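Local atomic coordinates of 450aa long hypothetical fmu protein (Pyrococcus horikoshii, PDB entry 2YXL), a protein that probably methylates cytosine in RNA at carbon 5 with S-adenosylmethionine as methyl donor, and binds the cofactor analogue sinefungin. Residues S418-G423 with H436-F441; A249-V254 with L386-S391. All coordinates share one frame; numbering follows the deposited sequence.

Overall arrangement
Aromatic and polar packing in one place, mainly apolar packing in another: the two contacts show how chemistry follows position in a Rossmann-like methyltransferase domain. Both are largely buried, and their centres lie about 10 Å apart. Contact 2 sets helix 246-255 against strand 383-389 of the main sheet with aliphatic groups, among them a threonine methyl, and the chain that follows the strand carries Cys390, the predicted nucleophile. Contact 1 joins two mostly irregular segments through a tyrosine, a histidine and a partly exposed aspartate. The same helix serves both, since Pro419 CD of contact 1 lies 3.6 Å from Val250 CG1. Phe441 adds a second bridge, its CE1 lying 3.6 Å from Thr388 CB of contact 2.

Contact 1. Residues S418-G423 with H436-F441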
loop_
_atom_site.group_PDB
_atom_site.type_symbol
_atom_site.label_atom_id
_atom_site.label_comp_id
_atom_site.label_asym_id
_atom_site.label_seq_id
_atom_site.Cartn_x
_atom_site.Cartn_y
_atom_site.Cartn_z
ATOM N N SER A 418 4.729 20.095 12.124
ATOM C CA SER A 418 3.377 19.534 12.123
ATOM C C SER A 418 3.100 18.609 10.941
ATOM O O SER A 418 3.553 18.874 9.832
ATOM C CB SER A 418 2.334 20.647 12.171
ATOM O OG SER A 418 2.240 21.164 13.481
ATOM N N PRO A 419 2.321 17.532 11.171
ATOM C CA PRO A 419 1.769 17.118 12.458
ATOM C C PRO A 419 2.505 15.942 13.110
ATOM O O PRO A 419 2.097 15.473 14.174
ATOM C CB PRO A 419 0.349 16.695 12.076
ATOM C CG PRO A 419 0.463 16.233 10.605
ATOM C CD PRO A 419 1.822 16.665 10.090
ATOM N N TYR A 420 3.579 15.475 12.483
ATOM C CA TYR A 420 4.257 14.266 12.944
ATOM C C TYR A 420 5.558 14.550 13.696
ATOM O O TYR A 420 5.684 15.576 14.362
ATOM C CB TYR A 420 4.468 13.284 11.783
ATOM C CG TYR A 420 3.194 12.904 11.056
ATOM C CD1 TYR A 420 2.975 13.310 9.738
ATOM C CD2 TYR A 420 2.200 12.145 11.686
ATOM C CE1 TYR A 420 1.805 12.965 9.060
ATOM C CE2 TYR A 420 1.027 11.797 11.018
ATOM C CZ TYR A 420 0.837 12.209 9.705
ATOM O OH TYR A 420 -0.316 11.871 9.034
ATOM N N ASP A 421 6.515 13.633 13.589
ATOM C CA ASP A 421 7.738 13.681 14.385
ATOM C C ASP A 421 8.974 14.072 13.570
ATOM O O ASP A 421 8.936 14.042 12.340
ATOM C CB ASP A 421 7.945 12.333 15.083
ATOM C CG ASP A 421 6.937 12.089 16.195
ATOM O OD1 ASP A 421 6.084 12.971 16.450
ATOM O OD2 ASP A 421 6.998 11.012 16.817
ATOM N N PRO A 422 10.070 14.464 14.254
ATOM C CA PRO A 422 11.303 14.785 13.538
ATOM C C PRO A 422 11.926 13.550 12.903
ATOM O O PRO A 422 11.875 12.463 13.485
ATOM C CB PRO A 422 12.228 15.318 14.642
ATOM C CG PRO A 422 11.338 15.633 15.794
ATOM C CD PRO A 422 10.225 14.651 15.708
ATOM N N GLY A 423 12.497 13.723 11.713
ATOM C CA GLY A 423 13.299 12.681 11.074
ATOM C C GLY A 423 14.704 12.659 11.653
ATOM O O GLY A 423 14.983 13.324 12.652
ATOM N N HIS A 436 1.540 7.054 15.128
ATOM C CA HIS A 436 0.553 7.944 14.508
ATOM C C HIS A 436 -0.656 7.267 13.867
ATOM O O HIS A 436 -1.575 7.950 13.421
ATOM C CB HIS A 436 1.232 8.857 13.481
ATOM C CG HIS A 436 2.404 9.615 14.023
ATOM N ND1 HIS A 436 3.697 9.383 13.607
ATOM C CD2 HIS A 436 2.476 10.601 14.946
ATOM C CE1 HIS A 436 4.516 10.198 14.248
ATOM N NE2 HIS A 436 3.800 10.947 15.067
ATOM N N SER A 437 -0.656 5.937 13.820
ATOM C CA SER A 437 -1.743 5.167 13.191
ATOM C C SER A 437 -1.982 5.541 11.722
ATOM O O SER A 437 -3.121 5.593 11.249
ATOM C CB SER A 437 -3.039 5.274 14.001
ATOM O OG SER A 437 -2.884 4.657 15.264
ATOM N N THR A 438 -0.890 5.819 11.023
ATOM C CA THR A 438 -0.894 5.979 9.574
ATOM C C THR A 438 0.323 5.209 9.059
ATOM O O THR A 438 1.078 4.661 9.861
ATOM C CB THR A 438 -0.883 7.480 9.159
ATOM O OG1 THR A 438 -1.138 7.602 7.754
ATOM C CG2 THR A 438 0.442 8.164 9.516
ATOM N N ILE A 439 0.502 5.141 7.743
ATOM C CA ILE A 439 1.675 4.478 7.153
ATOM C C ILE A 439 2.988 5.187 7.503
ATOM O O ILE A 439 2.995 6.385 7.788
ATOM C CB ILE A 439 1.560 4.370 5.612
ATOM C CG1 ILE A 439 1.263 5.746 4.990
ATOM C CG2 ILE A 439 0.507 3.323 5.229
ATOM C CD1 ILE A 439 1.448 5.817 3.483
ATOM N N GLY A 440 4.089 4.437 7.492
ATOM C CA GLY A 440 5.430 5.017 7.617
ATOM C C GLY A 440 5.684 5.961 6.455
ATOM O O GLY A 440 5.464 5.601 5.299
ATOM N N PHE A 441 6.134 7.172 6.756
ATOM C CA PHE A 441 6.248 8.210 5.737
ATOM C C PHE A 441 7.409 9.156 6.024
ATOM O O PHE A 441 7.855 9.276 7.169
ATOM C CB PHE A 441 4.941 8.999 5.668
ATOM C CG PHE A 441 4.530 9.392 4.279
ATOM C CD1 PHE A 441 4.760 10.682 3.811
ATOM C CD2 PHE A 441 3.894 8.481 3.445
ATOM C CE1 PHE A 441 4.367 11.058 2.532
ATOM C CE2 PHE A 441 3.497 8.844 2.160
ATOM C CZ PHE A 441 3.737 10.138 1.702
#
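Tyr420 turns the edge of its ring into the face of His436, a T-shaped pair with centroids 4.9 Å apart and planes at 67°. The touching atom is Tyr420 CD2, which sits over the centre of the imidazole and comes within 3.5 Å of His436 CG. Tyr420 CB adds a CH-pi contact over the imidazole face. With CG anti to its carbonyl carbon (chi1 -53°), His436 offers a ring face to Tyr420 and its NE2 edge to Asp421. Its NE2 gives a weak hydrogen bond of 3.4 Å to Asp421 OD1, near the imidazole plane, while the carboxylate is turned 75° from that ring. Asp421 OD2 has a salt bridge to Arg435, and His436 ND1 bonds to the backbone N of Trp432, so both imidazole nitrogens have partners. An alanine in place of His436 would probably leave the Tyr420 edge without its aromatic face and Asp421 OD1 without this donor. Farther along, the methyl CG2 of Thr438 lies 3.8 Å from Tyr420 OH, whose hydrogen-bond partner is Glu246. Thr438 OG1 bonds to the backbone N of Ala247, so both residues are tied to helix 246-255, while strand 429-431 supplies Met429 and Ala431 against the Tyr420 side chain.

Contact 2. Residues A249-V254 with L386-S391; sequences AVASIV and LYTTCS
Ala251 meets Leu386 and Thr388 where helix 246-255 runs alongside strand 383-389, in the opposite direction. The close part centres on Ala251: its CB is 4.1 Å from Leu386 CD2 and equally far from Thr388 CG2, so one small methyl faces two residues on the same side of the strand. Leu386 has CG anti to its backbone N (chi1 175°), which points its branched end at the helix, with CD2 against the methyl of Ala251. No hydrogen bond crosses the interface. The axes of the short segments run 9.5 Å apart at 173°, nearly antiparallel, a helix laid on the central sheet of the Rossmann-like class I methyltransferase fold, in which strand 383-389 pairs with 331-337 and 441-447. Thr388 keeps its polar end for that sheet: OG1 bonds to Asp337, predicted to bind the cofactor, while CG2 turns to the helix. Next along the chain, Thr389 OG1 accepts from Ser391 N at 3.2 Å, an ST turn spanning Cys390, the predicted nucleophile. The packing is looser at the other end, where partly exposed Val254 reaches Leu386 CD1 through CG1 at 4.3 Å, and the adjacent Ile253 is exposed, its CB pointing away from the strand.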
loop_
_atom_site.group_PDB
_atom_site.type_symbol
_atom_site.label_atom_id
_atom_site.label_comp_id
_atom_site.label_asym_id
_atom_site.label_seq_id
_atom_site.Cartn_x
_atom_site.Cartn_y
_atom_site.Cartn_z
ATOM N N ALA A 249 -1.993 12.631 2.585
ATOM C CA ALA A 249 -2.770 13.872 2.531
ATOM C C ALA A 249 -1.997 15.066 3.090
ATOM O O ALA A 249 -2.125 16.182 2.586
ATOM C CB ALA A 249 -4.077 13.708 3.269
ATOM N N VAL A 250 -1.208 14.820 4.137
ATOM C CA VAL A 250 -0.369 15.842 4.767
ATOM C C VAL A 250 0.675 16.391 3.783
ATOM O O VAL A 250 0.937 17.598 3.756
ATOM C CB VAL A 250 0.322 15.289 6.049
ATOM C CG1 VAL A 250 1.410 16.238 6.557
ATOM C CG2 VAL A 250 -0.707 15.020 7.141
ATOM N N ALA A 251 1.246 15.500 2.973
ATOM C CA ALA A 251 2.247 15.865 1.967
ATOM C C ALA A 251 1.835 17.080 1.137
ATOM O O ALA A 251 2.543 18.089 1.129
ATOM C CB ALA A 251 2.561 14.674 1.063
ATOM N N SER A 252 0.685 16.994 0.467
ATOM C CA SER A 252 0.188 18.094 -0.365
ATOM C C SER A 252 -0.050 19.380 0.423
ATOM O O SER A 252 0.214 20.471 -0.080
ATOM C CB SER A 252 -1.088 17.694 -1.106
ATOM O OG SER A 252 -0.820 16.711 -2.089
ATOM N N ILE A 253 -0.547 19.248 1.652
ATOM C CA ILE A 253 -0.812 20.408 2.507
ATOM C C ILE A 253 0.494 21.111 2.896
ATOM O O ILE A 253 0.555 22.338 2.931
ATOM C CB ILE A 253 -1.658 20.025 3.762
ATOM C CG1 ILE A 253 -3.070 19.610 3.340
ATOM C CG2 ILE A 253 -1.739 21.188 4.765
ATOM C CD1 ILE A 253 -3.774 18.677 4.318
ATOM N N VAL A 254 1.530 20.320 3.164
ATOM C CA VAL A 254 2.850 20.842 3.530
ATOM C C VAL A 254 3.501 21.646 2.390
ATOM O O VAL A 254 3.977 22.761 2.616
ATOM C CB VAL A 254 3.785 19.707 4.042
ATOM C CG1 VAL A 254 5.257 20.132 4.026
ATOM C CG2 VAL A 254 3.366 19.278 5.444
ATOM N N LEU A 386 9.082 19.474 -2.487
ATOM C CA LEU A 386 8.814 18.498 -1.435
ATOM C C LEU A 386 9.143 17.096 -1.910
ATOM O O LEU A 386 8.654 16.644 -2.948
ATOM C CB LEU A 386 7.370 18.571 -0.922
ATOM C CG LEU A 386 6.961 17.500 0.106
ATOM C CD1 LEU A 386 7.664 17.665 1.457
ATOM C CD2 LEU A 386 5.453 17.477 0.290
ATOM N N TYR A 387 9.990 16.425 -1.141
ATOM C CA TYR A 387 10.349 15.048 -1.402
ATOM C C TYR A 387 9.682 14.164 -0.352
ATOM O O TYR A 387 9.816 14.402 0.853
ATOM C CB TYR A 387 11.872 14.897 -1.371
ATOM C CG TYR A 387 12.383 13.482 -1.521
ATOM C CD1 TYR A 387 12.546 12.906 -2.784
ATOM C CD2 TYR A 387 12.732 12.729 -0.403
ATOM C CE1 TYR A 387 13.036 11.607 -2.927
ATOM C CE2 TYR A 387 13.220 11.428 -0.535
ATOM C CZ TYR A 387 13.369 10.877 -1.798
ATOM O OH TYR A 387 13.842 9.592 -1.921
ATOM N N THR A 388 8.941 13.164 -0.815
ATOM C CA THR A 388 8.310 12.200 0.081
ATOM C C THR A 388 8.480 10.788 -0.438
ATOM O O THR A 388 8.510 10.561 -1.649
ATOM C CB THR A 388 6.786 12.450 0.282
ATOM O OG1 THR A 388 6.103 12.367 -0.975
ATOM C CG2 THR A 388 6.515 13.794 0.928
ATOM N N THR A 389 8.615 9.853 0.497
ATOM C CA THR A 389 8.476 8.427 0.227
ATOM C C THR A 389 7.569 7.824 1.297
ATOM O O THR A 389 7.365 8.418 2.363
ATOM C CB THR A 389 9.830 7.676 0.272
ATOM O OG1 THR A 389 10.259 7.537 1.634
ATOM C CG2 THR A 389 10.907 8.397 -0.546
ATOM N N CYS A 390 7.019 6.649 1.010
ATOM C CA CYS A 390 6.361 5.863 2.044
ATOM C C CYS A 390 7.281 4.712 2.447
ATOM O O CYS A 390 6.866 3.560 2.549
ATOM C CB CYS A 390 4.986 5.379 1.588
ATOM S SG CYS A 390 4.988 4.615 -0.028
ATOM N N SER A 391 8.547 5.057 2.663
ATOM C CA SER A 391 9.570 4.114 3.091
ATOM C C SER A 391 10.121 4.546 4.445
ATOM O O SER A 391 10.136 5.734 4.764
ATOM C CB SER A 391 10.697 4.050 2.059
ATOM O OG SER A 391 11.813 3.335 2.566
#